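Local structure of THUMP domain-containing protein (Pyrococcus horikoshii, 1VBK) at residues Pro76-Glu81 / Ala91-Arg96; Glu85-Thr90 / Gly159-Tyr164; Ser191-Phe196 / Tyr288-Leu293; Lys215-Val220 / Leu238-Ser243; Lys261-Asn266 / Ser273-Asp278. The protein is of unknown function but, as a putative thiamine-biosynthesis protein with THUMP and ThiI-like domains, probably binds RNA and ATP. All blocks are in the same frame, centred on the assembly; numbering follows the deposited sequence.

Contact 1: Pro76-Glu81 / Ala91-Arg96; sequences PAMEVE and ALLMFR
Met78 on strand 71-81 meets Met94 and Leu93 on helix 84-102. This is helix-on-sheet packing in the THUMP-containing half: strand 71-81 ends, a two-residue link follows, and helix 84-102 lies against the sheet. The meeting is sparse at the backbone level. The nearest alpha carbons, Met78 CA and Met94 CA, are 8.7 Å apart, and side chains fill the distance between.

The main interaction is sulfur against sulfur. Met78 SD and Met94 SD are 3.6 Å apart, and the two side chains run past each other in opposite directions. Both reach this place from a similar start, with CG anti to the carbonyl carbon (chi1 -71° in Met78 and -63° in Met94). The thioethers also lie against carbon: Met94 SD is 3.7 Å from Met78 CG. Met94 is buried, and it also touches Ile163 of strand 160-164 and Thr165.

The second interaction is between methyl groups. Met78 is extended to its sulfur and then bends at chi3, which brings CE up to Leu93 CD2. Here the two side chains cross at about a right angle. Leu93 is exposed, so this end of the contact lies near the surface.

Met78 also touches Met1 and Thr90, which extends the same apolar patch. An alanine at the place of Met78 would remove the thioether and is likely to leave Met94 SD without its sulfur neighbour and Leu93 without its methyl contact. That outer contact is light: Met78 CE lies 4.0 Å from Leu93 CD2.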
# COMPACT_ATOMS: atom_id res chain seq x y z
N PRO A 76 -6.43 29.57 -19.49
CA PRO A 76 -6.85 30.73 -18.69
C PRO A 76 -8.07 31.19 -19.48
O PRO A 76 -8.05 31.12 -20.70
CB PRO A 76 -5.68 31.70 -18.86
CG PRO A 76 -4.51 30.80 -19.11
CD PRO A 76 -5.08 29.75 -20.03
N ALA A 77 -9.12 31.65 -18.82
CA ALA A 77 -10.30 32.05 -19.57
C ALA A 77 -11.17 33.09 -18.88
O ALA A 77 -11.01 33.36 -17.69
CB ALA A 77 -11.15 30.82 -19.89
N MET A 78 -12.09 33.67 -19.65
CA MET A 78 -13.03 34.65 -19.13
C MET A 78 -14.38 33.95 -19.01
O MET A 78 -14.86 33.35 -19.98
CB MET A 78 -13.18 35.84 -20.08
CG MET A 78 -11.98 36.76 -20.14
SD MET A 78 -12.30 38.17 -21.23
CE MET A 78 -12.86 39.41 -20.05
N GLU A 79 -14.97 34.03 -17.83
CA GLU A 79 -16.28 33.42 -17.59
C GLU A 79 -17.35 34.51 -17.71
O GLU A 79 -17.21 35.58 -17.12
CB GLU A 79 -16.34 32.82 -16.19
CG GLU A 79 -17.73 32.30 -15.81
CD GLU A 79 -17.87 32.08 -14.32
OE1 GLU A 79 -17.03 31.36 -13.74
OE2 GLU A 79 -18.82 32.63 -13.73
N VAL A 80 -18.40 34.23 -18.47
CA VAL A 80 -19.49 35.18 -18.65
C VAL A 80 -20.82 34.44 -18.77
O VAL A 80 -20.84 33.23 -18.98
CB VAL A 80 -19.30 36.03 -19.94
CG1 VAL A 80 -17.98 36.80 -19.89
CG2 VAL A 80 -19.33 35.11 -21.17
N GLU A 81 -21.91 35.17 -18.60
CA GLU A 81 -23.24 34.58 -18.73
C GLU A 81 -23.33 34.06 -20.16
O GLU A 81 -22.88 34.71 -21.10
CB GLU A 81 -24.31 35.65 -18.50
CG GLU A 81 -24.46 36.07 -17.05
CD GLU A 81 -25.25 35.06 -16.23
OE1 GLU A 81 -26.48 34.96 -16.45
OE2 GLU A 81 -24.65 34.36 -15.39
N ALA A 91 -15.66 37.12 -27.04
CA ALA A 91 -14.83 36.44 -28.03
C ALA A 91 -14.03 37.47 -28.85
O ALA A 91 -12.84 37.28 -29.10
CB ALA A 91 -15.70 35.60 -28.95
N LEU A 92 -14.68 38.55 -29.26
CA LEU A 92 -14.01 39.59 -30.04
C LEU A 92 -12.95 40.31 -29.20
O LEU A 92 -11.86 40.61 -29.68
CB LEU A 92 -15.03 40.61 -30.58
CG LEU A 92 -14.52 41.77 -31.44
CD1 LEU A 92 -13.73 41.23 -32.63
CD2 LEU A 92 -15.70 42.60 -31.92
N LEU A 93 -13.28 40.56 -27.94
CA LEU A 93 -12.35 41.22 -27.03
C LEU A 93 -11.07 40.40 -26.88
O LEU A 93 -9.95 40.93 -26.96
CB LEU A 93 -13.00 41.40 -25.66
CG LEU A 93 -12.16 42.08 -24.57
CD1 LEU A 93 -12.01 43.56 -24.91
CD2 LEU A 93 -12.84 41.92 -23.22
N MET A 94 -11.22 39.10 -26.66
CA MET A 94 -10.07 38.23 -26.51
C MET A 94 -9.33 38.02 -27.82
O MET A 94 -8.11 37.85 -27.83
CB MET A 94 -10.51 36.90 -25.91
CG MET A 94 -11.09 37.10 -24.52
SD MET A 94 -11.23 35.61 -23.59
CE MET A 94 -9.46 35.31 -23.21
N PHE A 95 -10.07 38.03 -28.92
CA PHE A 95 -9.45 37.85 -30.23
C PHE A 95 -8.53 39.04 -30.50
O PHE A 95 -7.40 38.87 -30.96
CB PHE A 95 -10.53 37.78 -31.32
CG PHE A 95 -9.98 37.73 -32.72
CD1 PHE A 95 -9.59 38.89 -33.38
CD2 PHE A 95 -9.85 36.51 -33.38
CE1 PHE A 95 -9.06 38.85 -34.68
CE2 PHE A 95 -9.33 36.45 -34.68
CZ PHE A 95 -8.93 37.62 -35.33
N ARG A 96 -9.02 40.24 -30.20
CA ARG A 96 -8.24 41.44 -30.42
C ARG A 96 -6.98 41.47 -29.56
O ARG A 96 -5.91 41.86 -30.03
CB ARG A 96 -9.11 42.68 -30.18
CG ARG A 96 -10.05 42.92 -31.35
CD ARG A 96 -11.14 43.94 -31.08
NE ARG A 96 -11.81 44.32 -32.33
CZ ARG A 96 -12.90 45.07 -32.41
NH1 ARG A 96 -13.47 45.53 -31.30
NH2 ARG A 96 -13.41 45.37 -33.59

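Contact 2: Glu85-Thr90 / Gly159-Tyr164; sequences EKINRT and GKAYIY
Thr90 meets Ile163 with its carbon side because its hydroxyl is turned back into the helix: OG1 stands beside its own backbone N (chi1 -55°), and CG2 is directed to the strand. Ile163 has CG1 anti to the carbonyl carbon and is then extended (chi2 179°), which pushes CD1 out to the helix. Its CD1 lies 3.4 Å from Thr90 CB, tighter than usual for two carbons, and 3.7 Å from Thr90 CG2. The same methyl reaches the helix backbone, 3.5 Å from Ile87 O. One turn earlier, Ile87 CG1 rests 3.7 Å from Ala161 CB.

The motif is a helix laid on a beta sheet in the THUMP domain. Helix 85-90 and strand 160-164 run nearly parallel, at 12°, with their axes 9.5 Å apart. Ala161 and Ile163 are two apart on the strand, so both side chains are on the face turned to the helix. Ile87 also touches Ile154 and Ile156 on strand 150-157.

Thr90 OG1 donates to Lys86 O at 2.9 Å. The backbone Thr90 N reaches that oxygen from the opposite face of the carbonyl plane. A valine in place of Thr90 would lack the hydroxyl and would probably leave Lys86 O with only the backbone Thr90 N of these two donors.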
# COMPACT_ATOMS: atom_id res chain seq x y z
N GLU A 85 -25.00 37.33 -27.25
CA GLU A 85 -24.46 38.69 -27.19
C GLU A 85 -23.16 38.76 -26.38
O GLU A 85 -22.17 39.32 -26.84
CB GLU A 85 -25.50 39.63 -26.57
CG GLU A 85 -24.97 41.04 -26.29
CD GLU A 85 -25.95 41.89 -25.51
OE1 GLU A 85 -26.37 41.46 -24.41
OE2 GLU A 85 -26.29 42.99 -25.99
N LYS A 86 -23.18 38.20 -25.17
CA LYS A 86 -22.01 38.22 -24.31
C LYS A 86 -20.88 37.35 -24.85
O LYS A 86 -19.70 37.72 -24.76
CB LYS A 86 -22.39 37.78 -22.90
CG LYS A 86 -23.37 38.73 -22.22
CD LYS A 86 -23.54 38.41 -20.75
CE LYS A 86 -24.34 39.49 -20.04
NZ LYS A 86 -24.26 39.32 -18.56
N ILE A 87 -21.22 36.20 -25.42
CA ILE A 87 -20.22 35.31 -25.99
C ILE A 87 -19.53 36.02 -27.17
O ILE A 87 -18.31 35.97 -27.30
CB ILE A 87 -20.86 33.98 -26.48
CG1 ILE A 87 -21.28 33.14 -25.27
CG2 ILE A 87 -19.88 33.21 -27.34
CD1 ILE A 87 -22.07 31.88 -25.63
N ASN A 88 -20.31 36.68 -28.02
CA ASN A 88 -19.73 37.39 -29.16
C ASN A 88 -18.80 38.53 -28.75
O ASN A 88 -17.68 38.63 -29.26
CB ASN A 88 -20.82 37.98 -30.08
CG ASN A 88 -21.32 36.98 -31.09
OD1 ASN A 88 -20.62 36.03 -31.45
ND2 ASN A 88 -22.54 37.19 -31.58
N ARG A 89 -19.24 39.38 -27.83
CA ARG A 89 -18.39 40.49 -27.45
C ARG A 89 -17.14 40.05 -26.69
O ARG A 89 -16.07 40.63 -26.88
CB ARG A 89 -19.16 41.55 -26.66
CG ARG A 89 -19.43 41.28 -25.20
CD ARG A 89 -19.61 42.61 -24.46
NE ARG A 89 -20.02 42.45 -23.07
CZ ARG A 89 -21.29 42.41 -22.66
NH1 ARG A 89 -22.28 42.52 -23.54
NH2 ARG A 89 -21.56 42.27 -21.37
N THR A 90 -17.25 39.02 -25.85
CA THR A 90 -16.07 38.55 -25.12
C THR A 90 -15.11 37.87 -26.10
O THR A 90 -13.89 38.02 -25.99
CB THR A 90 -16.43 37.56 -24.01
OG1 THR A 90 -17.39 38.16 -23.13
CG2 THR A 90 -15.18 37.21 -23.19
N GLY A 159 -25.19 27.35 -17.95
CA GLY A 159 -25.45 28.78 -18.08
C GLY A 159 -24.27 29.73 -18.11
O GLY A 159 -24.46 30.95 -18.16
N LYS A 160 -23.06 29.20 -18.07
CA LYS A 160 -21.86 30.03 -18.11
C LYS A 160 -21.05 29.68 -19.34
O LYS A 160 -21.00 28.51 -19.75
CB LYS A 160 -20.98 29.80 -16.87
CG LYS A 160 -21.66 30.06 -15.53
CD LYS A 160 -22.00 31.53 -15.35
CE LYS A 160 -22.58 31.78 -13.97
NZ LYS A 160 -22.98 33.20 -13.79
N ALA A 161 -20.42 30.68 -19.94
CA ALA A 161 -19.57 30.47 -21.11
C ALA A 161 -18.14 30.80 -20.69
O ALA A 161 -17.89 31.82 -20.05
CB ALA A 161 -20.00 31.37 -22.26
N TYR A 162 -17.20 29.93 -21.04
CA TYR A 162 -15.79 30.12 -20.71
C TYR A 162 -15.08 30.33 -22.03
O TYR A 162 -14.99 29.42 -22.85
CB TYR A 162 -15.26 28.88 -19.99
CG TYR A 162 -16.00 28.60 -18.70
CD1 TYR A 162 -15.64 29.25 -17.52
CD2 TYR A 162 -17.09 27.73 -18.67
CE1 TYR A 162 -16.35 29.04 -16.34
CE2 TYR A 162 -17.81 27.51 -17.49
CZ TYR A 162 -17.44 28.17 -16.33
OH TYR A 162 -18.15 27.97 -15.17
N ILE A 163 -14.56 31.54 -22.23
CA ILE A 163 -13.91 31.89 -23.47
C ILE A 163 -12.40 32.05 -23.32
O ILE A 163 -11.93 32.75 -22.43
CB ILE A 163 -14.53 33.19 -24.01
CG1 ILE A 163 -16.05 32.98 -24.13
CG2 ILE A 163 -13.91 33.57 -25.35
CD1 ILE A 163 -16.81 34.19 -24.64
N TYR A 164 -11.65 31.41 -24.21
CA TYR A 164 -10.20 31.45 -24.13
C TYR A 164 -9.50 31.51 -25.49
O TYR A 164 -10.09 31.19 -26.52
CB TYR A 164 -9.69 30.22 -23.37
CG TYR A 164 -10.01 28.90 -24.07
CD1 TYR A 164 -11.20 28.21 -23.81
CD2 TYR A 164 -9.11 28.35 -24.98
CE1 TYR A 164 -11.48 26.99 -24.46
CE2 TYR A 164 -9.38 27.15 -25.63
CZ TYR A 164 -10.55 26.47 -25.36
OH TYR A 164 -10.78 25.28 -26.01

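Contact 3: Ser191-Phe196 / Tyr288-Leu293; sequences SALAIF and YPLIAL
Pro289 and Leu290, which pack on Ala194 and Leu193, belong to a short helix whose first turn is closed on one doubly held oxygen. Tyr288 O accepts from two backbone N-H groups, Ile291 N at 3.0 Å and Ala292 N at 2.9 Å. Tyr288 is the N-cap residue of helix 289-292. The two bonds close the turn that carries Pro289 and Leu290.

The contact is van der Waals packing, mostly of apolar side chains. The backbones come close at one point, where Ala194 CA and Pro289 CA are 5.5 Å apart. The small side chain of Ala194 allows this approach. The proline ring meets Ala194 with its CG and CD: CD is 4.2 Å from Ala194 CB, and Pro289 CG is 3.7 Å from Ala194 O.

Leu290 supplies the second touch. Its CG is anti to the carbonyl carbon (chi1 -55°) and the chain beyond is extended, which brings the branched end over to the helix. There Leu290 CD2 meets Leu193 CD2 at 4.1 Å, while Leu290 CG sits 4.4 Å from Ala194 CB. Leu190 and Leu197 of helix 189-200 also touch Leu290.

The side chain of Leu193 is also about 4 Å from a bound (4R)-2-methylpentane-2,4-diol. This molecule probably comes from the crystallisation liquor. Helix 189-200 follows strand 181-185, the central strand of the parallel sheet, and the short helix follows edge strand 286-287. Helix packing of this kind beside a parallel sheet is typical of the alpha/beta fold of the HUP class, to which the ThiI family belongs.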
# COMPACT_ATOMS: atom_id res chain seq x y z
N SER A 191 18.37 8.24 -11.49
CA SER A 191 17.39 7.79 -10.52
C SER A 191 16.34 8.89 -10.31
O SER A 191 15.19 8.61 -9.99
CB SER A 191 18.06 7.42 -9.19
OG SER A 191 18.87 8.47 -8.69
N ALA A 192 16.75 10.14 -10.52
CA ALA A 192 15.83 11.27 -10.37
C ALA A 192 14.80 11.23 -11.49
O ALA A 192 13.62 11.49 -11.26
CB ALA A 192 16.60 12.58 -10.40
N LEU A 193 15.26 10.89 -12.69
CA LEU A 193 14.39 10.79 -13.86
C LEU A 193 13.45 9.61 -13.69
O LEU A 193 12.29 9.65 -14.10
CB LEU A 193 15.22 10.61 -15.14
CG LEU A 193 14.44 10.43 -16.44
CD1 LEU A 193 13.54 11.63 -16.68
CD2 LEU A 193 15.40 10.24 -17.59
N ALA A 194 13.96 8.54 -13.07
CA ALA A 194 13.16 7.35 -12.82
C ALA A 194 11.99 7.74 -11.91
O ALA A 194 10.86 7.32 -12.14
CB ALA A 194 14.02 6.29 -12.14
N ILE A 195 12.28 8.53 -10.89
CA ILE A 195 11.26 8.98 -9.95
C ILE A 195 10.25 9.88 -10.65
O ILE A 195 9.05 9.76 -10.45
CB ILE A 195 11.89 9.73 -8.76
CG1 ILE A 195 12.67 8.72 -7.91
CG2 ILE A 195 10.82 10.44 -7.95
CD1 ILE A 195 13.47 9.33 -6.78
N PHE A 196 10.75 10.78 -11.49
CA PHE A 196 9.88 11.69 -12.23
C PHE A 196 8.89 10.90 -13.08
O PHE A 196 7.69 11.19 -13.08
CB PHE A 196 10.73 12.62 -13.11
CG PHE A 196 9.93 13.57 -13.96
CD1 PHE A 196 9.35 13.14 -15.15
CD2 PHE A 196 9.74 14.89 -13.57
CE1 PHE A 196 8.59 14.01 -15.94
CE2 PHE A 196 8.98 15.77 -14.34
CZ PHE A 196 8.41 15.33 -15.53
N TYR A 288 11.83 -0.55 -12.37
CA TYR A 288 12.93 0.07 -13.10
C TYR A 288 12.39 0.78 -14.33
O TYR A 288 12.41 0.24 -15.44
CB TYR A 288 13.92 -1.01 -13.53
CG TYR A 288 14.29 -1.98 -12.43
CD1 TYR A 288 15.21 -1.63 -11.44
CD2 TYR A 288 13.73 -3.26 -12.38
CE1 TYR A 288 15.57 -2.52 -10.43
CE2 TYR A 288 14.08 -4.16 -11.38
CZ TYR A 288 15.00 -3.78 -10.41
OH TYR A 288 15.34 -4.66 -9.41
N PRO A 289 11.89 2.01 -14.16
CA PRO A 289 11.33 2.80 -15.26
C PRO A 289 12.22 2.93 -16.49
O PRO A 289 11.74 2.85 -17.62
CB PRO A 289 11.06 4.16 -14.61
CG PRO A 289 10.80 3.81 -13.19
CD PRO A 289 11.87 2.78 -12.91
N LEU A 290 13.51 3.13 -16.28
CA LEU A 290 14.45 3.31 -17.38
C LEU A 290 14.69 2.04 -18.20
O LEU A 290 15.28 2.09 -19.27
CB LEU A 290 15.78 3.86 -16.86
CG LEU A 290 15.65 5.17 -16.06
CD1 LEU A 290 17.02 5.65 -15.62
CD2 LEU A 290 14.96 6.22 -16.91
N ILE A 291 14.22 0.91 -17.68
CA ILE A 291 14.36 -0.36 -18.38
C ILE A 291 13.01 -0.82 -18.93
O ILE A 291 12.93 -1.31 -20.06
CB ILE A 291 14.90 -1.47 -17.44
CG1 ILE A 291 16.33 -1.13 -17.00
CG2 ILE A 291 14.87 -2.82 -18.14
CD1 ILE A 291 16.94 -2.14 -16.03
N ALA A 292 11.96 -0.63 -18.14
CA ALA A 292 10.61 -1.05 -18.53
C ALA A 292 9.89 -0.13 -19.52
O ALA A 292 9.10 -0.61 -20.34
CB ALA A 292 9.75 -1.24 -17.29
N LEU A 293 10.14 1.17 -19.44
CA LEU A 293 9.47 2.11 -20.34
C LEU A 293 10.19 2.25 -21.69
O LEU A 293 11.42 2.16 -21.76
CB LEU A 293 9.32 3.48 -19.66
CG LEU A 293 8.59 3.46 -18.31
CD1 LEU A 293 8.46 4.88 -17.77
CD2 LEU A 293 7.21 2.84 -18.47

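Contact 4: Lys215-Val220 / Leu238-Ser243; sequences KNLEKV and LVVAES
Leu217 and Val220, one turn apart on helix 215-228, stand opposite Val240 and Leu238 at strand 239-241, with alpha carbons 8.8 Å apart for Leu217 CA and Val240 CA and 9.0 Å for Val220 CA and Leu238 CA. At that spacing only side chains bridge the two segments.

Leu238 does most of the bridging. Its methyl CD2 is shared by two helix residues, lying 4.0 Å from Val220 CG1 and 4.1 Å from Leu217 CD1. Val220 crosses Leu238 at about a right angle. Leu217 instead slides past it in the opposite direction. In Leu217, CG lies anti to the backbone N (chi1 173°), and the end of the side chain comes nearer the strand than its base does. This lets CD1 serve a second partner, Val240 CG2, at 4.3 Å.

These distances are those of ordinary methyl packing. Leu217 and Val220 are buried, whereas Val240 and Leu238, the residue just before the strand, are partly exposed, in keeping with a strand that is outermost in its sheet within this chain. Tyr209 of neighbouring strand 204-210 touches Leu217, Val220 and Val240. Arg221 and Trp224 of helix 215-228 also touch Leu238.

Strand 204-210, helix 215-228 and strand 239-241 form a beta-alpha-beta crossover. Such a helix lying over the parallel strands it connects is typical of the Rossmann-like alpha/beta fold of the ThiI family.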
# COMPACT_ATOMS: atom_id res chain seq x y z
N LYS A 215 29.08 14.88 0.53
CA LYS A 215 28.93 15.83 -0.56
C LYS A 215 27.94 15.33 -1.60
O LYS A 215 27.33 16.13 -2.31
CB LYS A 215 30.28 16.12 -1.22
CG LYS A 215 30.92 17.42 -0.76
CD LYS A 215 31.04 17.48 0.75
CE LYS A 215 31.67 18.79 1.21
NZ LYS A 215 31.85 18.82 2.69
N ASN A 216 27.79 14.01 -1.71
CA ASN A 216 26.85 13.48 -2.68
C ASN A 216 25.44 13.72 -2.19
O ASN A 216 24.49 13.75 -2.97
CB ASN A 216 27.07 11.98 -2.91
CG ASN A 216 26.17 11.42 -4.00
OD1 ASN A 216 25.63 10.31 -3.87
ND2 ASN A 216 25.99 12.18 -5.07
N LEU A 217 25.29 13.91 -0.87
CA LEU A 217 23.98 14.18 -0.29
C LEU A 217 23.56 15.58 -0.69
O LEU A 217 22.39 15.82 -1.00
CB LEU A 217 24.02 14.07 1.23
CG LEU A 217 22.73 14.50 1.94
CD1 LEU A 217 21.54 13.76 1.36
CD2 LEU A 217 22.85 14.25 3.43
N GLU A 218 24.51 16.50 -0.67
CA GLU A 218 24.25 17.89 -1.05
C GLU A 218 23.81 17.87 -2.50
O GLU A 218 22.92 18.62 -2.91
CB GLU A 218 25.53 18.72 -0.89
CG GLU A 218 25.27 20.18 -0.53
CD GLU A 218 24.67 20.33 0.86
OE1 GLU A 218 25.31 19.89 1.84
OE2 GLU A 218 23.55 20.89 0.97
N LYS A 219 24.43 17.00 -3.29
CA LYS A 219 24.11 16.85 -4.70
C LYS A 219 22.72 16.25 -4.84
O LYS A 219 21.96 16.61 -5.75
CB LYS A 219 25.15 15.95 -5.37
CG LYS A 219 24.72 15.32 -6.69
CD LYS A 219 24.40 16.35 -7.75
CE LYS A 219 23.99 15.68 -9.05
NZ LYS A 219 23.65 16.66 -10.12
N VAL A 220 22.37 15.33 -3.95
CA VAL A 220 21.06 14.70 -3.99
C VAL A 220 19.96 15.67 -3.58
O VAL A 220 18.89 15.69 -4.19
CB VAL A 220 21.00 13.45 -3.10
CG1 VAL A 220 19.57 12.92 -3.01
CG2 VAL A 220 21.90 12.37 -3.68
N LEU A 238 12.86 14.62 1.53
CA LEU A 238 13.92 13.65 1.32
C LEU A 238 14.22 12.92 2.62
O LEU A 238 14.42 13.54 3.65
CB LEU A 238 15.19 14.34 0.82
CG LEU A 238 16.39 13.42 0.59
CD1 LEU A 238 16.07 12.44 -0.53
CD2 LEU A 238 17.62 14.24 0.25
N VAL A 239 14.23 11.59 2.56
CA VAL A 239 14.51 10.77 3.73
C VAL A 239 15.92 10.19 3.61
O VAL A 239 16.25 9.57 2.61
CB VAL A 239 13.52 9.60 3.84
CG1 VAL A 239 13.93 8.68 4.98
CG2 VAL A 239 12.11 10.13 4.06
N VAL A 240 16.74 10.42 4.62
CA VAL A 240 18.10 9.90 4.63
C VAL A 240 18.13 8.65 5.50
O VAL A 240 17.80 8.71 6.69
CB VAL A 240 19.09 10.94 5.20
CG1 VAL A 240 20.52 10.42 5.10
CG2 VAL A 240 18.95 12.26 4.46
N ALA A 241 18.50 7.52 4.92
CA ALA A 241 18.57 6.26 5.67
C ALA A 241 20.03 5.86 5.84
O ALA A 241 20.72 5.60 4.86
CB ALA A 241 17.80 5.17 4.94
N GLU A 242 20.48 5.82 7.09
CA GLU A 242 21.86 5.47 7.41
C GLU A 242 22.21 4.01 7.13
O GLU A 242 23.38 3.67 6.99
CB GLU A 242 22.16 5.79 8.88
CG GLU A 242 21.36 4.94 9.87
CD GLU A 242 19.98 5.50 10.17
OE1 GLU A 242 19.32 6.01 9.25
OE2 GLU A 242 19.56 5.42 11.35
N SER A 243 21.20 3.15 7.08
CA SER A 243 21.41 1.73 6.81
C SER A 243 20.15 1.11 6.22
O SER A 243 19.09 1.73 6.24
CB SER A 243 21.80 1.00 8.11
OG SER A 243 21.00 1.44 9.19

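Contact 5: Lys261-Asn266 / Ser273-Asp278; sequences KGLRPN and SEITED
A salt-bridge network of Lys261, Glu274 and Asp278 joins the loop after strand 258-260 to helix 273-281. Lys261 NZ is held by two carboxylates one helical turn apart. It donates to Asp278 OD1 at 2.8 Å, on the syn side of that oxygen, and makes a weak bond to Asp278 OD2 at 2.9 Å. Its bond to Glu274 OE2, also 2.9 Å, meets that oxygen on the anti side, 24° out of the carboxylate plane. The lysine chain bends at chi3 (65°), and CD lies alongside the aspartate, 3.3 Å from Asp278 OD1, before NZ meets both carboxylates. This grip would probably offset the charge of the buried Asp278, whose OD1 is also hydrogen-bonded to Tyr288 OH.

Leu263 lies beside the charges. It slides past Glu274 in the opposite direction, with CD1 3.2 Å from Glu274 OE1. The truly apolar touch is Leu263 CD2 to Ile275 CG1 at 4.1 Å.

Lys261 is bonded through its backbone to Tyr287 at edge strand 286-287, and Val286 touches both Lys261 and Asp278. Leu263 is covered further by Leu268, Tyr288 and Ile291, so the loop touches both helix 273-281 and short helix 289-292.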
# COMPACT_ATOMS: atom_id res chain seq x y z
N LYS A 261 13.99 2.30 -8.66
CA LYS A 261 15.44 2.48 -8.81
C LYS A 261 15.77 2.98 -10.21
O LYS A 261 15.03 2.72 -11.15
CB LYS A 261 16.18 1.16 -8.52
CG LYS A 261 16.16 0.77 -7.05
CD LYS A 261 16.83 -0.58 -6.79
CE LYS A 261 18.32 -0.55 -7.10
NZ LYS A 261 18.96 -1.88 -6.88
N GLY A 262 16.89 3.69 -10.35
CA GLY A 262 17.27 4.23 -11.64
C GLY A 262 18.11 3.32 -12.52
O GLY A 262 18.80 3.79 -13.43
N LEU A 263 18.04 2.02 -12.26
CA LEU A 263 18.81 1.02 -13.00
C LEU A 263 18.55 1.04 -14.51
O LEU A 263 17.41 1.18 -14.96
CB LEU A 263 18.49 -0.37 -12.44
CG LEU A 263 19.35 -1.55 -12.88
CD1 LEU A 263 20.78 -1.34 -12.40
CD2 LEU A 263 18.78 -2.83 -12.30
N ARG A 264 19.63 0.91 -15.28
CA ARG A 264 19.55 0.88 -16.74
C ARG A 264 20.09 -0.44 -17.26
O ARG A 264 20.93 -1.08 -16.61
CB ARG A 264 20.38 2.01 -17.35
CG ARG A 264 19.93 3.41 -17.01
CD ARG A 264 20.87 4.42 -17.65
NE ARG A 264 22.25 4.21 -17.21
CZ ARG A 264 23.30 4.79 -17.77
NH1 ARG A 264 23.14 5.62 -18.80
NH2 ARG A 264 24.52 4.55 -17.31
N PRO A 265 19.64 -0.88 -18.44
CA PRO A 265 20.10 -2.14 -19.03
C PRO A 265 21.63 -2.19 -19.07
O PRO A 265 22.23 -3.26 -18.94
CB PRO A 265 19.49 -2.11 -20.43
CG PRO A 265 18.23 -1.32 -20.24
CD PRO A 265 18.69 -0.19 -19.35
N ASN A 266 22.23 -1.02 -19.23
CA ASN A 266 23.68 -0.88 -19.29
C ASN A 266 24.40 -1.21 -17.99
O ASN A 266 25.61 -1.42 -17.98
CB ASN A 266 24.02 0.56 -19.72
CG ASN A 266 25.45 0.96 -19.39
OD1 ASN A 266 25.69 1.93 -18.66
ND2 ASN A 266 26.41 0.21 -19.92
N SER A 273 21.68 -10.10 -11.99
CA SER A 273 21.81 -10.42 -10.58
C SER A 273 21.25 -9.30 -9.70
O SER A 273 20.64 -9.56 -8.67
CB SER A 273 23.28 -10.68 -10.24
OG SER A 273 24.07 -9.56 -10.59
N GLU A 274 21.46 -8.05 -10.11
CA GLU A 274 20.95 -6.95 -9.31
C GLU A 274 19.43 -7.01 -9.24
O GLU A 274 18.84 -6.65 -8.23
CB GLU A 274 21.41 -5.60 -9.89
CG GLU A 274 20.75 -4.40 -9.22
CD GLU A 274 21.60 -3.15 -9.27
OE1 GLU A 274 22.40 -3.01 -10.22
OE2 GLU A 274 21.46 -2.30 -8.36
N ILE A 275 18.79 -7.47 -10.31
CA ILE A 275 17.34 -7.58 -10.34
C ILE A 275 16.86 -8.72 -9.42
O ILE A 275 15.91 -8.55 -8.66
CB ILE A 275 16.81 -7.82 -11.78
CG1 ILE A 275 17.02 -6.55 -12.61
CG2 ILE A 275 15.34 -8.19 -11.75
CD1 ILE A 275 16.65 -6.71 -14.07
N THR A 276 17.53 -9.86 -9.50
CA THR A 276 17.17 -11.01 -8.67
C THR A 276 17.49 -10.71 -7.20
O THR A 276 16.74 -11.10 -6.30
CB THR A 276 17.92 -12.28 -9.12
OG1 THR A 276 19.33 -12.02 -9.16
CG2 THR A 276 17.45 -12.68 -10.52
N GLU A 277 18.61 -10.03 -6.97
CA GLU A 277 19.01 -9.66 -5.62
C GLU A 277 17.99 -8.67 -5.05
O GLU A 277 17.57 -8.79 -3.90
CB GLU A 277 20.41 -9.03 -5.64
CG GLU A 277 21.55 -10.05 -5.71
CD GLU A 277 22.85 -9.45 -6.22
OE1 GLU A 277 23.07 -8.24 -6.01
OE2 GLU A 277 23.66 -10.19 -6.81
N ASP A 278 17.60 -7.70 -5.88
CA ASP A 278 16.61 -6.69 -5.49
C ASP A 278 15.32 -7.37 -5.08
O ASP A 278 14.68 -7.01 -4.10
CB ASP A 278 16.30 -5.75 -6.67
CG ASP A 278 17.22 -4.56 -6.74
OD1 ASP A 278 17.09 -3.77 -7.68
OD2 ASP A 278 18.09 -4.42 -5.84

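Contacts 1 and 2 share helix 84-102 and reach two neighbouring antiparallel strands of one sheet, 71-81 and 160-164; their centres are 6 Å apart. They are joined directly by a salt bridge from Lys160 NZ to Glu81 OE2, 2.6 Å. Contacts 3, 4 and 5 belong to the parallel-sheet part, on the opposite side of the chain's centre; contacts 1 and 3 have centres 41 Å apart. Contacts 3 and 5 touch, centres 11 Å apart, through Tyr288 OH and Asp278 OD1 at 2.6 Å. Contact 4 does not touch them: its nearest atoms are about 7 Å from contact 3 and 12 Å from contact 5. The bound diol lies beside contact 3.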